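PDB 2PSB: putative lipoprotein YerB from Bacillus subtilis, which is of unknown function but interacts with PcrA, a DNA helicase, and is probably a lipoprotein attached to the cell membrane. Local coordinates for residues Asn230-Glu235 against Ile266-Lys271; Val234-His239 against Ile295-Asp300; Lys256-Gln261 against Pro299-Ala304. All blocks are in the same frame, centred on the assembly; numbering follows the deposited sequence.

How the interactions relate
All three contacts lie around strand 230-240 or its neighbours. Interaction 1 is buried. It skips over strand 255-261, so side chains carry it: an indole, a phenyl ring and a valine, with one indole-to-backbone hydrogen bond. Interaction 2 is also largely buried, but strands 230-240 and 293-298 are direct neighbours. Its backbone therefore does most of the bonding, and a histidine-proline CH-pi contact extends it into the loop after strand 293-298. Interaction 3 is a surface contact. There the same loop packs on strand 255-261 through aliphatic groups. V234 and E235 serve interactions 1 and 2. The loop's P299 and D300 belong to 295-300 and 299-304, and E235 probably bonds to L301.

Interaction 1: residues Asn230-Glu235 against Ile266-Lys271; sequences NIFIVE and IETDWK
W270 meets V234 and E235 in the tight part of this contact. V234 packs on one face of the indole, with its CG1 3.6 Å from the centroid of the W270 five-membered ring and 15° off the ring normal. This is a CH-pi contact over the face, somewhat toward the rim. V234 CG1 stands anti to the backbone N (chi1 169°), which brings this methyl over the indole. The W270 ring edge is used as well. W270 NE1 donates to E235 O at 3.0 Å, with the oxygen close to the indole plane. The bond is bent, with an N-H...O angle of 144°, and NE1 sits above the carbonyl plane. The face contact and the edge bond together restrict how the indole can turn. The two segments are not paired with each other. Strand 255-261 lies between them, paired antiparallel to each. The segments approach to 7.8 Å between axes, and their side chains meet on one side of the middle strand. F232 fills the next place along. V234 CG2 lies 3.4 Å above its ring plane, over the centre, while F232 CZ is 4.1 Å from W270 CB. Packing is looser beyond this. T268 CG2 approaches the F232 ring obliquely and stays 4.3 Å from F232 CE1. P279 and I277 of strand 276-281 also pack here, on F232 and on V234 and W270. The solvent side differs. D269 points away from strand 230-235 and makes long, weak ion pairs with K256 and K281. The E235 chain also leads away from the indole, and its OE2 lies by L301 N, in a probable hydrogen bond modelled unusually short.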
loop_
_atom_site.group_PDB
_atom_site.type_symbol
_atom_site.label_atom_id
_atom_site.label_comp_id
_atom_site.label_asym_id
_atom_site.label_seq_id
_atom_site.Cartn_x
_atom_site.Cartn_y
_atom_site.Cartn_z
ATOM N N ASN A 230 -6.301 0.837 11.047
ATOM C CA ASN A 230 -6.058 2.266 10.844
ATOM C C ASN A 230 -6.343 2.688 9.403
ATOM O O ASN A 230 -5.930 2.010 8.459
ATOM C CB ASN A 230 -4.595 2.656 11.161
ATOM C CG ASN A 230 -4.085 2.065 12.472
ATOM O OD1 ASN A 230 -3.756 0.887 12.545
ATOM N ND2 ASN A 230 -4.015 2.889 13.506
ATOM N N ILE A 231 -7.065 3.792 9.237
ATOM C CA ILE A 231 -7.339 4.323 7.913
ATOM C C ILE A 231 -6.705 5.717 7.957
ATOM O O ILE A 231 -7.108 6.587 8.747
ATOM C CB ILE A 231 -8.847 4.484 7.591
ATOM C CG1 ILE A 231 -9.655 3.245 8.008
ATOM C CG2 ILE A 231 -8.998 4.746 6.095
ATOM C CD1 ILE A 231 -9.248 1.938 7.351
ATOM N N PHE A 232 -5.714 5.917 7.100
ATOM C CA PHE A 232 -4.978 7.157 7.044
ATOM C C PHE A 232 -5.146 7.818 5.678
ATOM O O PHE A 232 -4.530 7.393 4.693
ATOM C CB PHE A 232 -3.507 6.849 7.324
ATOM C CG PHE A 232 -2.637 8.063 7.453
ATOM C CD1 PHE A 232 -3.186 9.320 7.710
ATOM C CD2 PHE A 232 -1.252 7.942 7.365
ATOM C CE1 PHE A 232 -2.368 10.427 7.874
ATOM C CE2 PHE A 232 -0.426 9.049 7.530
ATOM C CZ PHE A 232 -0.990 10.296 7.787
ATOM N N ILE A 233 -5.984 8.851 5.627
ATOM C CA ILE A 233 -6.245 9.563 4.382
ATOM C C ILE A 233 -5.282 10.728 4.301
ATOM O O ILE A 233 -5.289 11.602 5.158
ATOM C CB ILE A 233 -7.727 10.054 4.331
ATOM C CG1 ILE A 233 -8.653 8.841 4.471
ATOM C CG2 ILE A 233 -8.010 10.806 3.017
ATOM C CD1 ILE A 233 -10.118 9.174 4.611
ATOM N N VAL A 234 -4.439 10.716 3.272
ATOM C CA VAL A 234 -3.432 11.750 3.081
ATOM C C VAL A 234 -3.673 12.636 1.856
ATOM O O VAL A 234 -3.920 12.138 0.761
ATOM C CB VAL A 234 -2.031 11.089 3.001
ATOM C CG1 VAL A 234 -0.982 12.081 2.545
ATOM C CG2 VAL A 234 -1.655 10.534 4.373
ATOM N N GLU A 235 -3.606 13.954 2.056
ATOM C CA GLU A 235 -3.807 14.911 0.968
ATOM C C GLU A 235 -2.471 15.377 0.433
ATOM O O GLU A 235 -1.731 16.078 1.112
ATOM C CB GLU A 235 -4.598 16.132 1.441
ATOM C CG GLU A 235 -4.945 17.097 0.304
ATOM C CD GLU A 235 -5.852 18.237 0.740
ATOM O OE1 GLU A 235 -5.384 19.143 1.469
ATOM O OE2 GLU A 235 -7.043 18.226 0.362
ATOM N N ILE A 266 -9.932 11.666 13.336
ATOM C CA ILE A 266 -9.033 12.691 13.845
ATOM C C ILE A 266 -8.567 13.544 12.690
ATOM O O ILE A 266 -8.049 13.023 11.702
ATOM C CB ILE A 266 -7.781 12.075 14.500
ATOM C CG1 ILE A 266 -8.186 11.133 15.630
ATOM C CG2 ILE A 266 -6.871 13.175 15.019
ATOM C CD1 ILE A 266 -7.025 10.361 16.224
ATOM N N GLU A 267 -8.764 14.851 12.799
ATOM C CA GLU A 267 -8.310 15.742 11.744
ATOM C C GLU A 267 -6.823 15.908 11.974
ATOM O O GLU A 267 -6.384 16.108 13.102
ATOM C CB GLU A 267 -9.013 17.096 11.824
ATOM C CG GLU A 267 -10.142 17.263 10.824
ATOM C CD GLU A 267 -10.606 18.707 10.712
ATOM O OE1 GLU A 267 -11.353 19.171 11.605
ATOM O OE2 GLU A 267 -10.204 19.379 9.735
ATOM N N THR A 268 -6.032 15.821 10.918
ATOM C CA THR A 268 -4.600 15.944 11.119
ATOM C C THR A 268 -3.848 16.492 9.928
ATOM O O THR A 268 -4.428 16.824 8.897
ATOM C CB THR A 268 -3.988 14.573 11.485
ATOM O OG1 THR A 268 -2.625 14.754 11.889
ATOM C CG2 THR A 268 -4.023 13.636 10.294
ATOM N N ASP A 269 -2.541 16.606 10.115
ATOM C CA ASP A 269 -1.628 17.050 9.081
ATOM C C ASP A 269 -0.714 15.855 8.906
ATOM O O ASP A 269 -0.954 14.792 9.478
ATOM C CB ASP A 269 -0.811 18.259 9.545
ATOM C CG ASP A 269 -1.647 19.521 9.652
ATOM O OD1 ASP A 269 -2.127 20.003 8.605
ATOM O OD2 ASP A 269 -1.826 20.019 10.780
ATOM N N TRP A 270 0.325 16.029 8.104
ATOM C CA TRP A 270 1.296 14.971 7.873
ATOM C C TRP A 270 2.581 15.572 7.326
ATOM O O TRP A 270 2.558 16.506 6.522
ATOM C CB TRP A 270 0.757 13.921 6.894
ATOM C CG TRP A 270 0.524 14.429 5.502
ATOM C CD1 TRP A 270 -0.647 14.917 4.990
ATOM C CD2 TRP A 270 1.495 14.542 4.455
ATOM N NE1 TRP A 270 -0.461 15.330 3.696
ATOM C CE2 TRP A 270 0.845 15.115 3.343
ATOM C CE3 TRP A 270 2.855 14.220 4.350
ATOM C CZ2 TRP A 270 1.508 15.374 2.135
ATOM C CZ3 TRP A 270 3.514 14.476 3.147
ATOM C CH2 TRP A 270 2.841 15.050 2.061
ATOM N N LYS A 271 3.701 15.042 7.794
ATOM C CA LYS A 271 5.005 15.488 7.344
ATOM C C LYS A 271 5.731 14.226 6.914
ATOM O O LYS A 271 5.338 13.114 7.289
ATOM C CB LYS A 271 5.805 16.127 8.483
ATOM C CG LYS A 271 5.366 17.513 8.944
ATOM C CD LYS A 271 6.258 17.967 10.108
ATOM C CE LYS A 271 5.755 19.251 10.784
ATOM N NZ LYS A 271 5.880 20.464 9.929
#

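Interaction 2: residues Val234-His239 against Ile295-Asp300; sequences VEASHH and INIVPD
V234 and A236 bond to N296 and V298 through their backbones. V234 N donates to N296 O at 2.8 Å. V234 O accepts from V298 N at 2.7 Å in a nearly straight bond (172°), and A236 N donates to V298 O at 3.1 Å. CA-H...O contacts lie between these bonds, from I297 CA to V234 O and from E235 CA to V298 O. The apolar contacts are lighter. V234 CG2 and I295 CG2 lie side by side, pointing the same way, 4.2 Å apart. A236 CB rests on I297 CG2, which also lies at the edge of the H238 ring. The ring contact is closer. P299 CB sits over one face of the H238 imidazole, 3.5 Å from its centroid, in a CH-pi contact. H238 ND1 donates to A236 O at 2.7 Å, with the oxygen in the ring plane, so the ring is held at its edge while proline covers a face. A water lies between H238 NE2 and I297 O and donates to the carbonyl. Two like charges come close, E235 OE2 being 3.5 Å from D300 OD2, which would be unfavourable if both are ionised. Nearby backbone N-H groups of L301 and D302 may offset this, though their positions are less sure. The pairing of V234 with I297 and E235 with V298 is that of neighbouring parallel beta strands, and it ends where strand 293-298 passes into the loop at P299.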
loop_
_atom_site.group_PDB
_atom_site.type_symbol
_atom_site.label_atom_id
_atom_site.label_comp_id
_atom_site.label_asym_id
_atom_site.label_seq_id
_atom_site.Cartn_x
_atom_site.Cartn_y
_atom_site.Cartn_z
ATOM N N VAL A 234 -4.439 10.716 3.272
ATOM C CA VAL A 234 -3.432 11.750 3.081
ATOM C C VAL A 234 -3.673 12.636 1.856
ATOM O O VAL A 234 -3.920 12.138 0.761
ATOM C CB VAL A 234 -2.031 11.089 3.001
ATOM C CG1 VAL A 234 -0.982 12.081 2.545
ATOM C CG2 VAL A 234 -1.655 10.534 4.373
ATOM N N GLU A 235 -3.606 13.954 2.056
ATOM C CA GLU A 235 -3.807 14.911 0.968
ATOM C C GLU A 235 -2.471 15.377 0.433
ATOM O O GLU A 235 -1.731 16.078 1.112
ATOM C CB GLU A 235 -4.598 16.132 1.441
ATOM C CG GLU A 235 -4.945 17.097 0.304
ATOM C CD GLU A 235 -5.852 18.237 0.740
ATOM O OE1 GLU A 235 -5.384 19.143 1.469
ATOM O OE2 GLU A 235 -7.043 18.226 0.362
ATOM N N ALA A 236 -2.178 15.003 -0.803
ATOM C CA ALA A 236 -0.912 15.354 -1.430
ATOM C C ALA A 236 -1.134 15.976 -2.802
ATOM O O ALA A 236 -2.032 15.567 -3.538
ATOM C CB ALA A 236 -0.047 14.105 -1.553
ATOM N N SER A 237 -0.298 16.954 -3.145
ATOM C CA SER A 237 -0.407 17.636 -4.426
ATOM C C SER A 237 -0.083 16.733 -5.600
ATOM O O SER A 237 1.007 16.162 -5.681
ATOM C CB SER A 237 0.524 18.842 -4.477
ATOM O OG SER A 237 0.270 19.723 -3.405
ATOM N N HIS A 238 -1.048 16.607 -6.502
ATOM C CA HIS A 238 -0.884 15.818 -7.708
ATOM C C HIS A 238 -0.571 16.854 -8.783
ATOM O O HIS A 238 -1.272 17.862 -8.897
ATOM C CB HIS A 238 -2.180 15.072 -8.036
ATOM C CG HIS A 238 -2.479 13.940 -7.103
ATOM N ND1 HIS A 238 -2.411 14.065 -5.730
ATOM C CD2 HIS A 238 -2.840 12.656 -7.343
ATOM C CE1 HIS A 238 -2.712 12.911 -5.168
ATOM N NE2 HIS A 238 -2.975 12.037 -6.124
ATOM N N HIS A 239 0.490 16.618 -9.550
ATOM C CA HIS A 239 0.905 17.544 -10.600
ATOM C C HIS A 239 1.296 16.790 -11.864
ATOM O O HIS A 239 1.821 15.683 -11.790
ATOM C CB HIS A 239 2.107 18.361 -10.127
ATOM C CG HIS A 239 1.795 19.317 -9.018
ATOM N ND1 HIS A 239 2.688 19.593 -8.004
ATOM C CD2 HIS A 239 0.704 20.085 -8.778
ATOM C CE1 HIS A 239 2.159 20.487 -7.187
ATOM N NE2 HIS A 239 0.957 20.803 -7.633
ATOM N N ILE A 295 -3.488 3.219 3.904
ATOM C CA ILE A 295 -3.277 4.629 3.609
ATOM C C ILE A 295 -3.864 4.971 2.251
ATOM O O ILE A 295 -3.565 4.317 1.240
ATOM C CB ILE A 295 -1.766 4.990 3.604
ATOM C CG1 ILE A 295 -1.144 4.627 4.955
ATOM C CG2 ILE A 295 -1.578 6.483 3.301
ATOM C CD1 ILE A 295 0.243 5.118 5.147
ATOM N N ASN A 296 -4.713 5.992 2.241
ATOM C CA ASN A 296 -5.338 6.466 1.016
ATOM C C ASN A 296 -4.848 7.847 0.668
ATOM O O ASN A 296 -5.141 8.809 1.373
ATOM C CB ASN A 296 -6.850 6.524 1.168
ATOM C CG ASN A 296 -7.509 5.259 0.750
ATOM O OD1 ASN A 296 -7.719 5.024 -0.439
ATOM N ND2 ASN A 296 -7.830 4.419 1.712
ATOM N N ILE A 297 -4.090 7.955 -0.412
ATOM C CA ILE A 297 -3.608 9.256 -0.822
ATOM C C ILE A 297 -4.632 9.863 -1.786
ATOM O O ILE A 297 -5.071 9.219 -2.748
ATOM C CB ILE A 297 -2.225 9.139 -1.481
ATOM C CG1 ILE A 297 -1.184 8.823 -0.400
ATOM C CG2 ILE A 297 -1.874 10.444 -2.229
ATOM C CD1 ILE A 297 0.119 8.226 -0.938
ATOM N N VAL A 298 -5.024 11.098 -1.501
ATOM C CA VAL A 298 -6.000 11.802 -2.328
ATOM C C VAL A 298 -5.497 13.193 -2.693
ATOM O O VAL A 298 -4.744 13.800 -1.940
ATOM C CB VAL A 298 -7.354 11.976 -1.570
ATOM C CG1 VAL A 298 -7.831 10.636 -1.040
ATOM C CG2 VAL A 298 -7.192 12.979 -0.431
ATOM N N PRO A 299 -5.891 13.706 -3.868
ATOM C CA PRO A 299 -5.449 15.050 -4.260
ATOM C C PRO A 299 -6.303 16.148 -3.610
ATOM O O PRO A 299 -5.975 17.323 -3.693
ATOM C CB PRO A 299 -5.563 15.027 -5.784
ATOM C CG PRO A 299 -6.670 14.053 -6.027
ATOM C CD PRO A 299 -6.405 12.960 -5.026
ATOM N N ASP A 300 -7.392 15.752 -2.953
ATOM C CA ASP A 300 -8.279 16.698 -2.282
ATOM C C ASP A 300 -8.988 16.029 -1.110
ATOM O O ASP A 300 -9.810 15.132 -1.290
ATOM C CB ASP A 300 -9.317 17.250 -3.263
ATOM C CG ASP A 300 -10.222 18.304 -2.635
ATOM O OD1 ASP A 300 -11.103 18.817 -3.348
ATOM O OD2 ASP A 300 -10.063 18.620 -1.439
HETATM O O HOH W 1 -3.653 9.729 -5.468
#

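Interaction 3: residues Lys256-Gln261 against Pro299-Ala304; sequences KGLLFQ and PDLDAA
A loop packs on a beta sheet here, with L301 set against L258. The loop follows strand 293-298 and leads to strand 304-307, which belongs to a separate antiparallel sheet. L258 lies on strand 255-261. The loop makes a short turn at 301-303, where the backbone angles are helical and A303 N donates to D300 O at 2.7 Å. D300 OD2 accepts from D302 N, as in an Asx turn, although the position of D302 N is less sure. The turn directs L301 toward the strand. L301 CD1 meets both methyls of L258, which reach it like a fork: L258 CD1 and L258 CD2 each lie 3.3 Å from it. Both distances are tighter than usual for carbons. L258 chi2 (21°) and L301 chi1 (-148°) also lie off the staggered positions, so the fit is strained or the side chains are imprecisely placed. A304 adds a second apolar contact, with its CB 4.0 Å from L258 CD2. The other L301 methyl lies by the backbone of G257: L301 CD2 is 3.9 Å from G257 CA.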
loop_
_atom_site.group_PDB
_atom_site.type_symbol
_atom_site.label_atom_id
_atom_site.label_comp_id
_atom_site.label_asym_id
_atom_site.label_seq_id
_atom_site.Cartn_x
_atom_site.Cartn_y
_atom_site.Cartn_z
ATOM N N LYS A 256 -2.304 18.115 4.911
ATOM C CA LYS A 256 -3.343 17.672 5.831
ATOM C C LYS A 256 -3.871 16.268 5.570
ATOM O O LYS A 256 -3.631 15.683 4.513
ATOM C CB LYS A 256 -4.498 18.669 5.807
ATOM C CG LYS A 256 -4.960 19.040 4.412
ATOM C CD LYS A 256 -5.941 20.210 4.453
ATOM C CE LYS A 256 -5.285 21.490 4.959
ATOM N NZ LYS A 256 -4.694 21.360 6.327
ATOM N N GLY A 257 -4.601 15.736 6.546
ATOM C CA GLY A 257 -5.151 14.406 6.404
ATOM C C GLY A 257 -6.106 14.032 7.514
ATOM O O GLY A 257 -6.317 14.799 8.444
ATOM N N LEU A 258 -6.677 12.838 7.398
ATOM C CA LEU A 258 -7.630 12.298 8.355
ATOM C C LEU A 258 -7.162 10.939 8.842
ATOM O O LEU A 258 -6.659 10.133 8.071
ATOM C CB LEU A 258 -9.001 12.141 7.694
ATOM C CG LEU A 258 -9.911 13.357 7.503
ATOM C CD1 LEU A 258 -9.139 14.671 7.549
ATOM C CD2 LEU A 258 -10.623 13.188 6.196
ATOM N N LEU A 259 -7.359 10.676 10.123
ATOM C CA LEU A 259 -6.954 9.409 10.702
ATOM C C LEU A 259 -8.136 8.750 11.400
ATOM O O LEU A 259 -8.719 9.324 12.321
ATOM C CB LEU A 259 -5.815 9.643 11.694
ATOM C CG LEU A 259 -5.197 8.400 12.337
ATOM C CD1 LEU A 259 -4.580 7.469 11.256
ATOM C CD2 LEU A 259 -4.135 8.851 13.325
ATOM N N PHE A 260 -8.488 7.547 10.946
ATOM C CA PHE A 260 -9.601 6.790 11.511
ATOM C C PHE A 260 -9.128 5.524 12.194
ATOM O O PHE A 260 -8.547 4.636 11.556
ATOM C CB PHE A 260 -10.604 6.378 10.434
ATOM C CG PHE A 260 -11.170 7.519 9.653
ATOM C CD1 PHE A 260 -10.411 8.159 8.684
ATOM C CD2 PHE A 260 -12.479 7.953 9.885
ATOM C CE1 PHE A 260 -10.941 9.218 7.950
ATOM C CE2 PHE A 260 -13.017 9.010 9.158
ATOM C CZ PHE A 260 -12.247 9.644 8.189
ATOM N N GLN A 261 -9.402 5.438 13.488
ATOM C CA GLN A 261 -9.038 4.278 14.286
ATOM C C GLN A 261 -10.060 4.152 15.418
ATOM O O GLN A 261 -10.511 5.157 15.963
ATOM C CB GLN A 261 -7.613 4.448 14.836
ATOM C CG GLN A 261 -7.212 5.890 15.044
ATOM C CD GLN A 261 -5.827 6.056 15.655
ATOM O OE1 GLN A 261 -4.827 5.545 15.140
ATOM N NE2 GLN A 261 -5.763 6.789 16.753
ATOM N N PRO A 299 -5.891 13.706 -3.868
ATOM C CA PRO A 299 -5.449 15.050 -4.260
ATOM C C PRO A 299 -6.303 16.148 -3.610
ATOM O O PRO A 299 -5.975 17.323 -3.693
ATOM C CB PRO A 299 -5.563 15.027 -5.784
ATOM C CG PRO A 299 -6.670 14.053 -6.027
ATOM C CD PRO A 299 -6.405 12.960 -5.026
ATOM N N ASP A 300 -7.392 15.752 -2.953
ATOM C CA ASP A 300 -8.279 16.698 -2.282
ATOM C C ASP A 300 -8.988 16.029 -1.110
ATOM O O ASP A 300 -9.810 15.132 -1.290
ATOM C CB ASP A 300 -9.317 17.250 -3.263
ATOM C CG ASP A 300 -10.222 18.304 -2.635
ATOM O OD1 ASP A 300 -11.103 18.817 -3.348
ATOM O OD2 ASP A 300 -10.063 18.620 -1.439
ATOM N N LEU A 301 -8.667 16.486 0.094
ATOM C CA LEU A 301 -9.249 15.945 1.316
ATOM C C LEU A 301 -10.776 15.963 1.241
ATOM O O LEU A 301 -11.459 15.395 2.091
ATOM C CB LEU A 301 -8.750 16.762 2.514
ATOM C CG LEU A 301 -8.566 16.068 3.865
ATOM C CD1 LEU A 301 -9.908 15.892 4.530
ATOM C CD2 LEU A 301 -7.866 14.726 3.675
ATOM N N ASP A 302 -11.300 16.612 0.208
ATOM C CA ASP A 302 -12.739 16.720 0.006
ATOM C C ASP A 302 -13.297 15.405 -0.528
ATOM O O ASP A 302 -14.496 15.143 -0.436
ATOM C CB ASP A 302 -13.039 17.844 -0.988
ATOM C CG ASP A 302 -14.246 18.670 -0.590
ATOM O OD1 ASP A 302 -14.755 19.417 -1.457
ATOM O OD2 ASP A 302 -14.680 18.581 0.581
ATOM N N ALA A 303 -12.417 14.583 -1.092
ATOM C CA ALA A 303 -12.815 13.293 -1.639
ATOM C C ALA A 303 -13.309 12.365 -0.541
ATOM O O ALA A 303 -14.002 11.390 -0.813
ATOM C CB ALA A 303 -11.650 12.658 -2.364
ATOM N N ALA A 304 -12.951 12.672 0.702
ATOM C CA ALA A 304 -13.361 11.859 1.839
ATOM C C ALA A 304 -14.631 12.406 2.485
ATOM O O ALA A 304 -14.872 13.615 2.477
ATOM C CB ALA A 304 -12.238 11.800 2.867
#